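Local atomic coordinates of 1,3-alpha-isomaltosidase (Kribbella flavida DSM 17836, PDB entry 5X3I), a protein that hydrolyses the alpha-1,3-glucosidic linkages of a cyclic tetrasaccharide made from starch, releasing isomaltose inside the cell. Residues 44-49 with 163-168; 480-483 with 487-490. The protein carries 1 engineered substitution. One frame throughout, in Å; residues are numbered along the deposited sequence.

Overall arrangement
Both contacts lie on the same side of the chain's centre, yet they belong to different domains. Interaction 1 joins a loop of the N-terminal domain to strand 159-167 of the galactose mutarotase-like domain, about 32 Å from the chain's centre and away from the catalytic residues. Interaction 2 closes a loop after strand 467-470 of the TIM barrel on itself through a single beta bridge; there the side chain of Tyr483 lies about 10 Å from that of Glu474, probably an active-site residue. The centres are about 23 Å apart and the nearest atoms about 12 Å, so the two contacts do not meet. One is purely apolar across the interface, whereas the other rests largely on the backbone.

Interaction 1. Residues 44-49 with 163-168; sequences LPLAGE and EWLVSS
Leu165 meets Leu44 and Leu46 with its two methyl branches, one for each partner. Its CD2 faces Leu44 CD2 at 3.7 Å, the side chains reaching toward each other tip to tip. In both leucines CG is anti to the backbone N (chi1 -179° in Leu44, -177° in Leu165), which extends each branched end toward the other segment. Leu165 CD1 lies 3.6 Å from Leu46 CD2, where the side chains cross at about a right angle. Leu46 CG, anti to the carbonyl carbon and beside the backbone N (chi1 -62°), brings CD2 over to Leu165 although CB does not point straight at the strand. No hydrogen bond crosses between the segments, and the CA atoms of Leu46 and Leu165 are 9.0 Å apart.

The contact links the loop between strands 40-41 and 52-56 in the N-terminal domain to strand 159-167 of the antiparallel sheet in the galactose mutarotase-like domain. Trp144 on strand 143-145 also touches Leu165, His172 on strand 170-179 touches Leu44, and Ala142, in the loop before strand 143-145, touches both.

Polar bonds act within the loop. Leu46 to Glu49 forms a type II beta turn, with Gly48 at its third position and a 2.9 Å bond from Glu49 N to Leu46 O. Glu49 folds its carboxylate back across the turn: its OE2 accepts a hydrogen bond from Leu46 N at 3.0 Å, the N-H coming from above the carboxylate plane. Both N and O of Leu46 are thus gripped, which probably steadies the backbone carrying its side chain. Further backbone hydrogen bonds tie Pro45 and Ala47 to Ala142.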
loop_
_atom_site.group_PDB
_atom_site.type_symbol
_atom_site.label_atom_id
_atom_site.label_comp_id
_atom_site.label_asym_id
_atom_site.label_seq_id
_atom_site.Cartn_x
_atom_site.Cartn_y
_atom_site.Cartn_z
ATOM N N LEU A 44 12.722 17.850 16.077
ATOM C CA LEU A 44 14.033 17.631 16.683
ATOM C C LEU A 44 15.120 18.383 15.911
ATOM O O LEU A 44 15.745 17.835 15.015
ATOM C CB LEU A 44 14.360 16.137 16.733
ATOM C CG LEU A 44 15.692 15.732 17.370
ATOM C CD1 LEU A 44 15.727 16.131 18.821
ATOM C CD2 LEU A 44 15.920 14.230 17.224
ATOM N N PRO A 45 15.346 19.653 16.261
ATOM C CA PRO A 45 16.334 20.465 15.543
ATOM C C PRO A 45 17.754 20.048 15.876
ATOM O O PRO A 45 18.005 19.599 16.991
ATOM C CB PRO A 45 16.062 21.888 16.045
ATOM C CG PRO A 45 14.792 21.804 16.829
ATOM C CD PRO A 45 14.696 20.413 17.334
ATOM N N LEU A 46 18.664 20.176 14.921
ATOM C CA LEU A 46 20.079 20.007 15.218
ATOM C C LEU A 46 20.557 21.210 16.015
ATOM O O LEU A 46 20.026 22.307 15.859
ATOM C CB LEU A 46 20.901 19.857 13.939
ATOM C CG LEU A 46 20.573 18.646 13.063
ATOM C CD1 LEU A 46 21.509 18.574 11.871
ATOM C CD2 LEU A 46 20.653 17.378 13.876
ATOM N N ALA A 47 21.539 21.003 16.883
ATOM C CA ALA A 47 22.191 22.125 17.549
ATOM C C ALA A 47 22.718 23.082 16.492
ATOM O O ALA A 47 23.400 22.669 15.561
ATOM C CB ALA A 47 23.316 21.641 18.451
ATOM N N GLY A 48 22.370 24.355 16.616
ATOM C CA GLY A 48 22.787 25.338 15.636
ATOM C C GLY A 48 21.684 25.716 14.670
ATOM O O GLY A 48 21.753 26.755 14.023
ATOM N N GLU A 49 20.663 24.869 14.575
ATOM C CA GLU A 49 19.518 25.136 13.720
ATOM C C GLU A 49 18.506 26.003 14.436
ATOM O O GLU A 49 18.268 25.827 15.626
ATOM C CB GLU A 49 18.838 23.835 13.282
ATOM C CG GLU A 49 19.523 23.086 12.159
ATOM C CD GLU A 49 18.672 21.940 11.629
ATOM O OE1 GLU A 49 18.871 21.551 10.459
ATOM O OE2 GLU A 49 17.808 21.431 12.378
ATOM N N GLU A 163 27.180 6.436 12.864
ATOM C CA GLU A 163 26.975 7.585 13.729
ATOM C C GLU A 163 25.590 7.590 14.367
ATOM O O GLU A 163 24.671 6.906 13.907
ATOM C CB GLU A 163 27.208 8.882 12.959
ATOM C CG GLU A 163 26.468 8.983 11.643
ATOM C CD GLU A 163 26.779 10.272 10.913
ATOM O OE1 GLU A 163 27.460 11.127 11.512
ATOM O OE2 GLU A 163 26.349 10.431 9.748
ATOM N N TRP A 164 25.460 8.372 15.431
ATOM C CA TRP A 164 24.266 8.409 16.251
ATOM C C TRP A 164 23.783 9.832 16.448
ATOM O O TRP A 164 24.584 10.740 16.667
ATOM C CB TRP A 164 24.544 7.762 17.601
ATOM C CG TRP A 164 25.171 6.437 17.450
ATOM C CD1 TRP A 164 26.502 6.152 17.466
ATOM C CD2 TRP A 164 24.497 5.198 17.218
ATOM N NE1 TRP A 164 26.701 4.810 17.274
ATOM C CE2 TRP A 164 25.483 4.200 17.120
ATOM C CE3 TRP A 164 23.154 4.835 17.095
ATOM C CZ2 TRP A 164 25.170 2.863 16.897
ATOM C CZ3 TRP A 164 22.844 3.500 16.880
ATOM C CH2 TRP A 164 23.848 2.533 16.783
ATOM N N LEU A 165 22.473 10.026 16.360
ATOM C CA LEU A 165 21.878 11.326 16.618
ATOM C C LEU A 165 21.456 11.375 18.071
ATOM O O LEU A 165 20.545 10.659 18.487
ATOM C CB LEU A 165 20.685 11.580 15.704
ATOM C CG LEU A 165 20.010 12.948 15.843
ATOM C CD1 LEU A 165 20.943 14.074 15.373
ATOM C CD2 LEU A 165 18.695 12.991 15.080
ATOM N N VAL A 166 22.131 12.220 18.846
ATOM C CA VAL A 166 21.962 12.215 20.290
ATOM C C VAL A 166 21.593 13.590 20.828
ATOM O O VAL A 166 21.940 14.608 20.251
ATOM C CB VAL A 166 23.235 11.718 20.998
ATOM C CG1 VAL A 166 23.654 10.379 20.438
ATOM C CG2 VAL A 166 24.370 12.722 20.838
ATOM N N SER A 167 20.863 13.597 21.932
ATOM C CA SER A 167 20.578 14.817 22.666
ATOM C C SER A 167 20.567 14.479 24.148
ATOM O O SER A 167 20.861 13.347 24.532
ATOM C CB SER A 167 19.237 15.420 22.248
ATOM O OG SER A 167 18.164 14.759 22.895
ATOM N N SER A 168 20.207 15.452 24.978
ATOM C CA SER A 168 20.102 15.216 26.413
ATOM C C SER A 168 19.003 14.206 26.718
ATOM O O SER A 168 18.981 13.615 27.791
ATOM C CB SER A 168 19.832 16.523 27.157
ATOM O OG SER A 168 18.537 17.021 26.869
#

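Interaction 2. Residues 480-483 with 487-490; sequences DLVY and RKGD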
loop_
_atom_site.group_PDB
_atom_site.type_symbol
_atom_site.label_atom_id
_atom_site.label_comp_id
_atom_site.label_asym_id
_atom_site.label_seq_id
_atom_site.Cartn_x
_atom_site.Cartn_y
_atom_site.Cartn_z
ATOM N N ASP A 480 3.879 8.177 19.929
ATOM C CA ASP A 480 3.553 7.706 21.270
ATOM C C ASP A 480 2.255 6.904 21.398
ATOM O O ASP A 480 1.773 6.713 22.507
ATOM C CB ASP A 480 3.544 8.871 22.255
ATOM C CG ASP A 480 2.632 9.972 21.833
ATOM O OD1 ASP A 480 2.024 9.864 20.751
ATOM O OD2 ASP A 480 2.534 10.955 22.583
ATOM N N LEU A 481 1.625 6.546 20.283
ATOM C CA LEU A 481 0.441 5.674 20.342
ATOM C C LEU A 481 0.781 4.379 21.082
ATOM O O LEU A 481 1.928 3.971 21.113
ATOM C CB LEU A 481 -0.083 5.356 18.940
ATOM C CG LEU A 481 -0.561 6.517 18.069
ATOM C CD1 LEU A 481 -1.225 6.004 16.797
ATOM C CD2 LEU A 481 -1.526 7.392 18.840
ATOM N N VAL A 482 -0.201 3.772 21.739
ATOM C CA VAL A 482 0.038 2.543 22.486
ATOM C C VAL A 482 -0.814 1.368 21.996
ATOM O O VAL A 482 -2.040 1.455 21.954
ATOM C CB VAL A 482 -0.224 2.750 23.986
ATOM C CG1 VAL A 482 0.015 1.453 24.760
ATOM C CG2 VAL A 482 0.652 3.884 24.528
ATOM N N TYR A 483 -0.141 0.274 21.647
ATOM C CA TYR A 483 -0.781 -0.951 21.187
ATOM C C TYR A 483 -0.744 -2.004 22.273
ATOM O O TYR A 483 0.196 -2.053 23.069
ATOM C CB TYR A 483 -0.101 -1.504 19.939
ATOM C CG TYR A 483 -0.295 -0.681 18.697
ATOM C CD1 TYR A 483 0.625 0.289 18.342
ATOM C CD2 TYR A 483 -1.394 -0.887 17.864
ATOM C CE1 TYR A 483 0.463 1.042 17.207
ATOM C CE2 TYR A 483 -1.567 -0.137 16.723
ATOM C CZ TYR A 483 -0.629 0.828 16.397
ATOM O OH TYR A 483 -0.775 1.579 15.271
ATOM N N ARG A 487 3.883 -2.572 21.919
ATOM C CA ARG A 487 4.602 -1.644 21.056
ATOM C C ARG A 487 4.020 -0.237 21.102
ATOM O O ARG A 487 2.816 -0.061 21.263
ATOM C CB ARG A 487 4.603 -2.132 19.616
ATOM C CG ARG A 487 5.386 -3.399 19.385
ATOM C CD ARG A 487 5.364 -3.757 17.923
ATOM N NE ARG A 487 6.343 -4.786 17.626
ATOM C CZ ARG A 487 6.156 -6.082 17.846
ATOM N NH1 ARG A 487 5.017 -6.518 18.366
ATOM N NH2 ARG A 487 7.117 -6.943 17.551
ATOM N N LYS A 488 4.879 0.762 20.928
ATOM C CA LYS A 488 4.407 2.122 20.784
ATOM C C LYS A 488 4.271 2.454 19.306
ATOM O O LYS A 488 4.695 1.685 18.451
ATOM C CB LYS A 488 5.367 3.098 21.471
ATOM C CG LYS A 488 5.659 2.756 22.919
ATOM C CD LYS A 488 4.402 2.859 23.743
ATOM C CE LYS A 488 4.611 2.395 25.178
ATOM N NZ LYS A 488 4.735 0.918 25.285
ATOM N N GLY A 489 3.742 3.637 19.012
ATOM C CA GLY A 489 3.378 3.988 17.652
ATOM C C GLY A 489 4.541 4.081 16.686
ATOM O O GLY A 489 4.394 3.756 15.512
ATOM N N ASP A 490 5.702 4.517 17.175
ATOM C CA ASP A 490 6.862 4.650 16.306
ATOM C C ASP A 490 7.270 3.300 15.735
ATOM O O ASP A 490 7.794 3.227 14.638
ATOM C CB ASP A 490 8.042 5.311 17.042
ATOM C CG ASP A 490 8.582 4.474 18.185
ATOM O OD1 ASP A 490 7.805 3.858 18.939
ATOM O OD2 ASP A 490 9.807 4.445 18.343
#
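Tyr483 N donates to Arg487 O over 3.0 Å in a nearly straight bond (161° at the hydrogen). The same oxygen lies 3.5 Å from Tyr483 CB and in the plane of the tyrosine ring, at its edge. On the other side of Val482, Leu481 O receives a weak, bent bond from Gly489 N at 2.8 Å, with only 118° at the hydrogen. A CA-H...O contact from Lys488 CA, 3.1 Å away, meets that oxygen as well.

Side chains add to this backbone frame. Val482 and Lys488 lie side by side and point the same way, Val482 CG2 resting 4.0 Å from Lys488 CD. The lysine chain bends at chi2 (-64°) and again at chi4, bringing its CD within 3.8 Å of Leu481 O, and its NZ makes a weak hydrogen bond to Gly486 O. Leu481 CB packs at 3.9 Å from Gly489 CA, where the lack of a side chain allows a close approach.

Val482 and Lys488 form a single beta bridge, and Lys488 is the N-cap of helix 489-492, so the loop that follows strand 467-470 of the TIM barrel folds back on itself just where the helix begins.

Farther out, the Tyr483 hydroxyl is hydrogen-bonded to Asn493 OD1, just beyond that helix, and this bond together with the carbonyl at the ring edge probably helps to fix the rotation of the ring. The guanidinium of Arg487 forms a salt bridge with Asp485, in the link between the two segments. Asp490 is paired with Arg245, and Val482 shares a backbone hydrogen bond with Leu421.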